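Local coordinates for protein Ves (Pseudomonas fluorescens, PDB 5V00), which is a bicupin of the HutD family, of unknown biochemical function but involved in histidine utilization, at residues E32-D37 with W47-A52; Y66-T71 with N117-P122; T81-E86 with G100-S105. All blocks are in the same frame, centred on the assembly; numbering follows the deposited sequence. Where two conformers were deposited one is given.

Contact 1 (E32-D37 with W47-A52); sequences EEITRD and WRLSIA. With FMT (formic acid), chain F.
R36 and R48, a non-hydrogen-bonded pair of this antiparallel hairpin, lay their guanidinium groups flat on each other in one of the two conformers of R48, centres 3.8 Å apart and planes 13° from parallel. R36 NH2 forms a salt bridge with E33 OE1 at 3.1 Å, meeting that oxygen from above the carboxylate plane, while R36 NH1 and NH2 each donate to one oxygen of a formate, probably from the crystallisation liquor. The bend of R36 at chi3 (67°) turns its flat end along the strand toward E33. In the same conformer R48 NE gives its N-H to a water, which donates to D37 OD1.

D37 OD1 also takes the N-H of W47 (3.0 Å) and that of G46, so one carboxylate oxygen is gripped by three donors; OD2 receives G39 N. The CB of D37 lies over the five-membered ring of W47, a CH-pi contact. Backbone bonds run both ways between E32 and I51, and from L49 N to T35 O and D37 N to W47 O. I34 N (2.9 Å) and, weakly, T35 N both point at L49 O: a classic beta bulge. The bulge turns I34 inward, where its CD1 meets I51 CG1 at 4.1 Å. I34, L49 and I51 suit packing on F148 and C166; T35 OG1 is bonded to Q168, and buried E32 is tolerated because R21 and R114 pair with it. On the other face, which also meets M22 and V20 of the second subunit, the two like charges are probably offset by E33 and, in this crystal, by formate.

Contact 2 (Y66-T71 with N117-P122); sequences YQRVIT and NLIYSP. With FMT (formic acid), chain I.
R68 and N117 bring two donors side by side, R68 NH2 only 3.3 Å from N117 ND2, with no hydrogen bond between them; what reconciles them in this crystal is a shared acceptor. O1 of a second formate takes N-H groups from both, 3.0 Å from R68 NH2 and 3.1 Å from N117 ND2. The other oxygen, O2, is held by R68 NH1, while NH2, which bonds O1, reaches O2 only weakly; the bound group thus lies at the edge of the guanidinium. The amide of N117 stands almost upright to that plane, at 82°, and its OD1 turns the other way, toward I70 CG2. A bend at chi3 (58°) carries the arginine tip over to N117, and R68 NE donates to a water that reaches back, weakly, to L118 O. Arginine suits this place because its aliphatic part, at CG, rests against I119 CD1 while NE still has that water as acceptor.

On the opposite face of the sheet, Q67 CB lies over the ring of Y120, 4.0 Å from the centroid, a CH-pi contact. CG of Q67 carries on past the rim, beyond the CE1–CZ edge, to 3.4 Å from Y120 OH, and its NE2 bends back to donate to R68 O. Beyond the strand end, Y66 CB packs on I119 CG1 at 3.6 Å, while its hydroxyl is bonded to F45 N and its ring stacks on F45.

Four backbone bonds join Q67 to Y120 and V69 to L118 in regular antiparallel register. Strands 67-74 and 113-120 lie in the interior of a six-stranded sheet, flanked by strands 96-99 and 47-54, with strand 125-132 packed against the face bearing V69, L118 and Y120.

Contact 3 (T81-E86 with G100-S105); sequences TVDGEE and GDSQVS. With FMT (formic acid), chain K.
D83 reaches across to S102 and Q103 with both oxygens of its carboxylate. From CB the chain leaves with CG anti to the carbonyl carbon (chi1 -61°), which swings it toward the other segment, and CG comes to 3.5 Å from S102 OG. At the tip the branches divide: OD1 accepts the backbone N-H of Q103 at 2.8 Å, and OD2 accepts the hydroxyl of S102 at 2.7 Å, both on the syn side, tilted 30° and 26° out of the carboxylate plane. An alanine at S102 would probably leave D83 OD2 without this mate and the carboxylate freer to turn about its remaining bond.

The backbone of D83 gives its N-H to Q103 O, extending the antiparallel ladder of strands 78-82 and 104-108 past the T81–S105 pair, just where 82-85 folds into a type I' beta turn, closed by E85 N donating to V82 O. G84 suits that turn because its positive phi favours glycine. Its N-H binds O2 of a formate, whose O1 takes the hydroxyl of S105 at 2.8 Å. On the buried face of this small cupin sheet, V82 CG1 packs against V104 CG2 at 4.1 Å and against S102 CB.

Contacts 1 and 2 are consecutive parts of one sheet, their centres about 10 Å apart. Strands 47-54 and 113-120 are neighbours in it, joined where S50 O lies 2.9 Å from N117 N and R48 N lies 2.9 Å from I119 O, both probable hydrogen bonds. Contact 3 belongs to a separate four-stranded sheet, reached and left through the chain between the two strands of contact 2; its centre is about 15 Å from that of contact 2, and a probable hydrogen bond, Y66 O to G100 N at 2.9 Å, joins the two. Contacts 1 and 3 do not touch, with nearest atoms about 11 Å apart. Each contact holds its own formate, but no active site is established.

Contact 1 (E32-D37 with W47-A52)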
loop_
_atom_site.group_PDB
_atom_site.type_symbol
_atom_site.label_atom_id
_atom_site.label_comp_id
_atom_site.label_asym_id
_atom_site.label_seq_id
_atom_site.Cartn_x
_atom_site.Cartn_y
_atom_site.Cartn_z
ATOM N N GLU B 32 4.966 10.346 -5.184
ATOM C CA GLU B 32 4.702 8.876 -5.079
ATOM C C GLU B 32 4.275 8.589 -3.662
ATOM O O GLU B 32 5.018 8.832 -2.686
ATOM C CB GLU B 32 5.970 8.104 -5.379
ATOM C CG GLU B 32 6.350 8.007 -6.837
ATOM C CD GLU B 32 7.610 7.310 -7.155
ATOM O OE1 GLU B 32 8.446 6.948 -6.319
ATOM O OE2 GLU B 32 7.881 7.196 -8.338
ATOM N N GLU B 33 3.043 8.103 -3.472
ATOM C CA GLU B 33 2.587 7.820 -2.148
ATOM C C GLU B 33 3.120 6.437 -1.772
ATOM O O GLU B 33 3.161 5.511 -2.593
ATOM C CB GLU B 33 1.050 7.683 -2.103
ATOM C CG GLU B 33 0.268 8.920 -2.526
ATOM C CD GLU B 33 0.549 10.126 -1.685
ATOM O OE1 GLU B 33 0.765 9.971 -0.458
ATOM O OE2 GLU B 33 0.417 11.262 -2.192
ATOM N N ILE B 34 3.617 6.311 -0.540
ATOM C CA ILE B 34 4.149 5.021 -0.045
ATOM C C ILE B 34 3.049 4.349 0.798
ATOM O O ILE B 34 2.624 3.216 0.450
ATOM C CB ILE B 34 5.423 5.191 0.791
ATOM C CG1 ILE B 34 6.537 5.789 -0.077
ATOM C CG2 ILE B 34 5.908 3.872 1.317
ATOM C CD1 ILE B 34 7.758 6.195 0.735
ATOM N N THR B 35 2.630 4.988 1.857
ATOM C CA THR B 35 1.628 4.463 2.743
ATOM C C THR B 35 1.110 5.579 3.622
ATOM O O THR B 35 1.612 6.719 3.563
ATOM C CB THR B 35 2.222 3.264 3.541
ATOM O OG1 THR B 35 1.252 2.737 4.441
ATOM C CG2 THR B 35 3.414 3.781 4.481
ATOM N N ARG B 36 0.047 5.312 4.376
ATOM C CA ARG B 36 -0.664 6.280 5.182
ATOM C C ARG B 36 -1.551 5.579 6.150
ATOM O O ARG B 36 -1.707 4.366 6.064
ATOM C CB ARG B 36 -1.476 7.223 4.290
ATOM C CG ARG B 36 -2.485 6.486 3.369
ATOM C CD ARG B 36 -3.410 7.458 2.661
ATOM N NE ARG B 36 -2.607 8.254 1.715
ATOM C CZ ARG B 36 -3.093 9.220 0.931
ATOM N NH1 ARG B 36 -4.402 9.492 0.952
ATOM N NH2 ARG B 36 -2.269 9.881 0.110
ATOM N N ASP B 37 -2.115 6.320 7.061
ATOM C CA ASP B 37 -3.057 5.763 8.013
ATOM C C ASP B 37 -4.364 5.392 7.306
ATOM O O ASP B 37 -4.649 5.840 6.212
ATOM C CB ASP B 37 -3.320 6.680 9.192
ATOM C CG ASP B 37 -4.228 7.820 8.849
ATOM O OD1 ASP B 37 -3.852 8.760 8.118
ATOM O OD2 ASP B 37 -5.441 7.752 9.139
ATOM N N TRP B 47 -1.604 10.534 9.117
ATOM C CA TRP B 47 -0.181 10.567 8.712
ATOM C C TRP B 47 -0.027 9.972 7.348
ATOM O O TRP B 47 -0.867 9.161 6.880
ATOM C CB TRP B 47 0.726 9.852 9.716
ATOM C CG TRP B 47 0.492 8.381 9.850
ATOM C CD1 TRP B 47 -0.138 7.775 10.875
ATOM C CD2 TRP B 47 1.022 7.337 9.046
ATOM N NE1 TRP B 47 -0.192 6.428 10.660
ATOM C CE2 TRP B 47 0.519 6.148 9.533
ATOM C CE3 TRP B 47 1.751 7.304 7.883
ATOM C CZ2 TRP B 47 0.862 4.935 8.950
ATOM C CZ3 TRP B 47 2.121 6.087 7.320
ATOM C CH2 TRP B 47 1.635 4.941 7.848
ATOM N N ARG B 48 0.977 10.457 6.601
ATOM C CA ARG B 48 1.190 10.063 5.281
ATOM C C ARG B 48 2.694 10.046 5.010
ATOM O O ARG B 48 3.394 10.911 5.466
ATOM C CB ARG B 48 0.455 10.981 4.270
ATOM C CG ARG B 48 -1.073 10.990 4.350
ATOM C CD ARG B 48 -1.804 11.867 3.302
ATOM N NE ARG B 48 -3.247 11.717 3.552
ATOM C CZ ARG B 48 -4.198 12.304 2.832
ATOM N NH1 ARG B 48 -3.879 13.085 1.805
ATOM N NH2 ARG B 48 -5.469 12.075 3.096
ATOM N N LEU B 49 3.149 9.046 4.273
ATOM C CA LEU B 49 4.563 8.923 3.855
ATOM C C LEU B 49 4.585 8.949 2.356
ATOM O O LEU B 49 3.793 8.230 1.687
ATOM C CB LEU B 49 5.141 7.599 4.349
ATOM C CG LEU B 49 6.589 7.543 4.619
ATOM C CD1 LEU B 49 6.951 8.501 5.762
ATOM C CD2 LEU B 49 6.962 6.094 5.014
ATOM N N SER B 50 5.523 9.699 1.753
ATOM C CA SER B 50 5.599 9.832 0.307
ATOM C C SER B 50 6.999 10.224 -0.157
ATOM O O SER B 50 7.823 10.584 0.650
ATOM C CB SER B 50 4.578 10.865 -0.204
ATOM O OG SER B 50 4.821 12.176 0.302
ATOM N N ILE B 51 7.214 10.176 -1.440
ATOM C CA ILE B 51 8.406 10.742 -2.045
ATOM C C ILE B 51 7.912 11.868 -2.980
ATOM O O ILE B 51 7.072 11.635 -3.880
ATOM C CB ILE B 51 9.182 9.718 -2.794
ATOM C CG1 ILE B 51 9.698 8.600 -1.894
ATOM C CG2 ILE B 51 10.436 10.387 -3.435
ATOM C CD1 ILE B 51 10.326 7.435 -2.617
ATOM N N ALA B 52 8.524 13.046 -2.883
ATOM C CA ALA B 52 8.165 14.217 -3.726
ATOM C C ALA B 52 9.303 14.455 -4.648
ATOM O O ALA B 52 10.456 14.437 -4.213
ATOM C CB ALA B 52 7.915 15.427 -2.868
HETATM C C FMT F . -4.794 11.979 -1.289
HETATM O O1 FMT F . -5.759 11.210 -1.042
HETATM O O2 FMT F . -3.697 11.566 -1.976
HETATM O O HOH W 1 -4.223 9.655 5.428
#

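Contact 2 (Y66-T71 with N117-P122)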
loop_
_atom_site.group_PDB
_atom_site.type_symbol
_atom_site.label_atom_id
_atom_site.label_comp_id
_atom_site.label_asym_id
_atom_site.label_seq_id
_atom_site.Cartn_x
_atom_site.Cartn_y
_atom_site.Cartn_z
ATOM N N TYR B 66 -0.745 20.402 10.570
ATOM C CA TYR B 66 0.068 19.184 10.441
ATOM C C TYR B 66 1.505 19.531 10.755
ATOM O O TYR B 66 1.917 20.686 10.609
ATOM C CB TYR B 66 -0.013 18.618 9.046
ATOM C CG TYR B 66 -1.418 18.015 8.795
ATOM C CD1 TYR B 66 -2.430 18.788 8.245
ATOM C CD2 TYR B 66 -1.726 16.711 9.194
ATOM C CE1 TYR B 66 -3.702 18.266 8.010
ATOM C CE2 TYR B 66 -3.000 16.185 8.966
ATOM C CZ TYR B 66 -3.982 16.991 8.419
ATOM O OH TYR B 66 -5.248 16.499 8.180
ATOM N N GLN B 67 2.271 18.536 11.157
ATOM C CA GLN B 67 3.746 18.651 11.280
ATOM C C GLN B 67 4.388 17.949 10.101
ATOM O O GLN B 67 3.987 16.852 9.737
ATOM C CB GLN B 67 4.222 18.020 12.596
ATOM C CG GLN B 67 5.716 17.928 12.769
ATOM C CD GLN B 67 6.296 19.324 13.083
ATOM O OE1 GLN B 67 5.832 19.990 13.991
ATOM N NE2 GLN B 67 7.340 19.709 12.373
ATOM N N ARG B 68 5.461 18.513 9.534
ATOM C CA ARG B 68 6.187 17.904 8.425
ATOM C C ARG B 68 7.629 17.632 8.817
ATOM O O ARG B 68 8.206 18.367 9.630
ATOM C CB ARG B 68 6.193 18.785 7.211
ATOM C CG ARG B 68 4.788 19.122 6.689
ATOM C CD ARG B 68 4.788 19.717 5.320
ATOM N NE ARG B 68 5.416 18.881 4.305
ATOM C CZ ARG B 68 5.518 19.149 3.018
ATOM N NH1 ARG B 68 5.201 20.378 2.499
ATOM N NH2 ARG B 68 6.086 18.275 2.271
ATOM N N VAL B 69 8.171 16.526 8.302
ATOM C CA VAL B 69 9.597 16.313 8.345
ATOM C C VAL B 69 9.981 15.842 6.964
ATOM O O VAL B 69 9.537 14.776 6.477
ATOM C CB VAL B 69 10.059 15.280 9.422
ATOM C CG1 VAL B 69 11.608 15.253 9.473
ATOM C CG2 VAL B 69 9.460 15.601 10.779
ATOM N N ILE B 70 10.901 16.553 6.315
ATOM C CA ILE B 70 11.312 16.206 4.972
ATOM C C ILE B 70 12.831 15.965 4.918
ATOM O O ILE B 70 13.564 16.477 5.748
ATOM C CB ILE B 70 10.897 17.274 3.913
ATOM C CG1 ILE B 70 11.746 18.522 4.009
ATOM C CG2 ILE B 70 9.404 17.647 4.051
ATOM C CD1 ILE B 70 11.389 19.537 2.959
ATOM N N THR B 71 13.271 15.129 3.994
ATOM C CA THR B 71 14.649 14.789 3.838
ATOM C C THR B 71 15.028 14.640 2.398
ATOM O O THR B 71 14.416 13.870 1.640
ATOM C CB THR B 71 15.021 13.479 4.541
ATOM O OG1 THR B 71 14.545 13.469 5.861
ATOM C CG2 THR B 71 16.512 13.274 4.553
ATOM N N ASN B 117 9.154 12.369 2.458
ATOM C CA ASN B 117 8.240 13.195 3.212
ATOM C C ASN B 117 7.413 12.442 4.245
ATOM O O ASN B 117 6.686 11.505 3.861
ATOM C CB ASN B 117 7.217 13.821 2.254
ATOM C CG ASN B 117 7.790 15.026 1.405
ATOM O OD1 ASN B 117 8.967 15.399 1.492
ATOM N ND2 ASN B 117 6.918 15.628 0.576
ATOM N N LEU B 118 7.508 12.855 5.503
ATOM C CA LEU B 118 6.548 12.489 6.534
ATOM C C LEU B 118 5.672 13.664 6.828
ATOM O O LEU B 118 6.175 14.796 7.085
ATOM C CB LEU B 118 7.250 12.058 7.812
ATOM C CG LEU B 118 6.462 11.893 9.040
ATOM C CD1 LEU B 118 5.465 10.759 8.850
ATOM C CD2 LEU B 118 7.326 11.635 10.228
ATOM N N ILE B 119 4.367 13.455 6.889
ATOM C CA ILE B 119 3.485 14.451 7.471
ATOM C C ILE B 119 2.515 13.785 8.429
ATOM O O ILE B 119 2.015 12.657 8.129
ATOM C CB ILE B 119 2.767 15.215 6.374
ATOM C CG1 ILE B 119 1.837 16.289 6.942
ATOM C CG2 ILE B 119 1.949 14.285 5.468
ATOM C CD1 ILE B 119 1.323 17.228 5.871
ATOM N N TYR B 120 2.287 14.403 9.573
ATOM C CA TYR B 120 1.321 13.839 10.546
ATOM C C TYR B 120 0.604 14.913 11.306
ATOM O O TYR B 120 1.107 16.030 11.448
ATOM C CB TYR B 120 2.005 12.877 11.532
ATOM C CG TYR B 120 2.949 13.533 12.500
ATOM C CD1 TYR B 120 4.285 13.800 12.177
ATOM C CD2 TYR B 120 2.528 13.875 13.738
ATOM C CE1 TYR B 120 5.095 14.527 13.032
ATOM C CE2 TYR B 120 3.355 14.485 14.663
ATOM C CZ TYR B 120 4.669 14.828 14.284
ATOM O OH TYR B 120 5.491 15.480 15.159
ATOM N N SER B 121 -0.547 14.548 11.857
ATOM C CA SER B 121 -1.343 15.411 12.765
ATOM C C SER B 121 -0.878 15.222 14.185
ATOM O O SER B 121 -1.063 14.138 14.758
ATOM C CB SER B 121 -2.851 15.046 12.688
ATOM O OG SER B 121 -3.490 15.596 13.786
ATOM N N PRO B 122 -0.310 16.268 14.828
ATOM C CA PRO B 122 0.114 16.120 16.183
ATOM C C PRO B 122 -1.024 15.912 17.188
ATOM O O PRO B 122 -0.825 15.368 18.261
ATOM C CB PRO B 122 0.872 17.431 16.479
ATOM C CG PRO B 122 1.221 17.971 15.181
ATOM C CD PRO B 122 0.169 17.545 14.211
HETATM C C FMT I . 6.548 19.494 -1.046
HETATM O O1 FMT I . 7.171 18.568 -0.461
HETATM O O2 FMT I . 5.408 19.986 -0.504
HETATM O O HOH W 2 6.169 16.186 4.591
#

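Contact 3 (T81-E86 with G100-S105)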
loop_
_atom_site.group_PDB
_atom_site.type_symbol
_atom_site.label_atom_id
_atom_site.label_comp_id
_atom_site.label_asym_id
_atom_site.label_seq_id
_atom_site.Cartn_x
_atom_site.Cartn_y
_atom_site.Cartn_z
ATOM N N THR B 81 13.075 28.532 2.070
ATOM C CA THR B 81 12.757 29.679 2.821
ATOM C C THR B 81 11.441 29.433 3.550
ATOM O O THR B 81 10.432 29.176 2.895
ATOM C CB THR B 81 12.653 30.945 1.899
ATOM O OG1 THR B 81 13.901 31.088 1.213
ATOM C CG2 THR B 81 12.402 32.173 2.693
ATOM N N VAL B 82 11.455 29.505 4.867
ATOM C CA VAL B 82 10.277 29.236 5.706
ATOM C C VAL B 82 9.872 30.537 6.378
ATOM O O VAL B 82 10.655 31.094 7.187
ATOM C CB VAL B 82 10.637 28.246 6.814
ATOM C CG1 VAL B 82 9.422 27.881 7.656
ATOM C CG2 VAL B 82 11.267 27.036 6.134
ATOM N N ASP B 83 8.654 30.977 6.081
ATOM C CA ASP B 83 8.089 32.218 6.675
ATOM C C ASP B 83 9.055 33.400 6.539
ATOM O O ASP B 83 9.302 34.122 7.502
ATOM C CB ASP B 83 7.755 32.009 8.097
ATOM C CG ASP B 83 6.683 30.881 8.279
ATOM O OD1 ASP B 83 5.789 30.829 7.446
ATOM O OD2 ASP B 83 6.788 30.134 9.243
ATOM N N GLY B 84 9.651 33.497 5.378
ATOM C CA GLY B 84 10.706 34.533 5.180
ATOM C C GLY B 84 11.879 34.631 6.192
ATOM O O GLY B 84 12.571 35.640 6.153
ATOM N N GLU B 85 12.102 33.622 7.078
ATOM C CA GLU B 85 13.337 33.469 7.886
ATOM C C GLU B 85 14.526 33.343 6.945
ATOM O O GLU B 85 14.344 33.300 5.729
ATOM C CB GLU B 85 13.311 32.220 8.725
ATOM C CG GLU B 85 12.234 32.206 9.798
ATOM C CD GLU B 85 11.982 30.813 10.360
ATOM O OE1 GLU B 85 12.698 29.832 10.027
ATOM O OE2 GLU B 85 11.026 30.686 11.145
ATOM N N GLU B 86 15.764 33.274 7.476
ATOM C CA GLU B 86 16.920 33.193 6.534
ATOM C C GLU B 86 16.829 31.875 5.819
ATOM O O GLU B 86 16.276 30.906 6.346
ATOM C CB GLU B 86 18.350 33.400 7.155
ATOM C CG GLU B 86 18.828 32.399 8.140
ATOM C CD GLU B 86 20.211 32.682 8.738
ATOM O OE1 GLU B 86 21.219 32.446 8.047
ATOM O OE2 GLU B 86 20.277 33.057 9.922
ATOM N N GLY B 100 3.212 22.673 9.000
ATOM C CA GLY B 100 2.442 22.688 7.758
ATOM C C GLY B 100 1.765 24.109 7.547
ATOM O O GLY B 100 1.499 24.440 6.405
ATOM N N ASP B 101 1.605 24.835 8.629
ATOM C CA ASP B 101 1.019 26.248 8.705
ATOM C C ASP B 101 1.951 27.177 7.931
ATOM O O ASP B 101 1.537 28.229 7.423
ATOM C CB ASP B 101 1.107 26.786 10.148
ATOM C CG ASP B 101 -0.075 26.513 10.953
ATOM O OD1 ASP B 101 -1.081 25.968 10.424
ATOM O OD2 ASP B 101 0.048 26.779 12.160
ATOM N N SER B 102 3.250 26.884 7.979
ATOM C CA SER B 102 4.239 27.818 7.468
ATOM C C SER B 102 4.130 28.019 6.005
ATOM O O SER B 102 3.775 27.145 5.232
ATOM C CB SER B 102 5.699 27.397 7.801
ATOM O OG SER B 102 5.971 27.553 9.220
ATOM N N GLN B 103 4.563 29.219 5.561
ATOM C CA GLN B 103 4.654 29.431 4.117
ATOM C C GLN B 103 6.091 29.113 3.691
ATOM O O GLN B 103 7.012 29.710 4.254
ATOM C CB GLN B 103 4.286 30.926 3.768
ATOM C CG GLN B 103 4.616 31.391 2.353
ATOM C CD GLN B 103 4.804 32.947 2.346
ATOM O OE1 GLN B 103 5.928 33.461 2.409
ATOM N NE2 GLN B 103 3.697 33.673 2.387
ATOM N N VAL B 104 6.249 28.222 2.712
ATOM C CA VAL B 104 7.558 27.641 2.395
ATOM C C VAL B 104 7.775 27.673 0.969
ATOM O O VAL B 104 6.876 27.351 0.194
ATOM C CB VAL B 104 7.721 26.163 2.948
ATOM C CG1 VAL B 104 9.008 25.536 2.464
ATOM C CG2 VAL B 104 7.580 26.169 4.429
ATOM N N SER B 105 8.998 28.055 0.528
ATOM C CA SER B 105 9.320 27.926 -0.829
ATOM C C SER B 105 10.706 27.339 -0.961
ATOM O O SER B 105 11.539 27.465 -0.068
ATOM C CB SER B 105 9.169 29.302 -1.591
ATOM O OG SER B 105 10.118 30.150 -1.093
HETATM C C FMT K . 8.539 31.412 1.977
HETATM O O1 FMT K . 8.820 31.768 0.812
HETATM O O2 FMT K . 8.642 32.194 3.060
#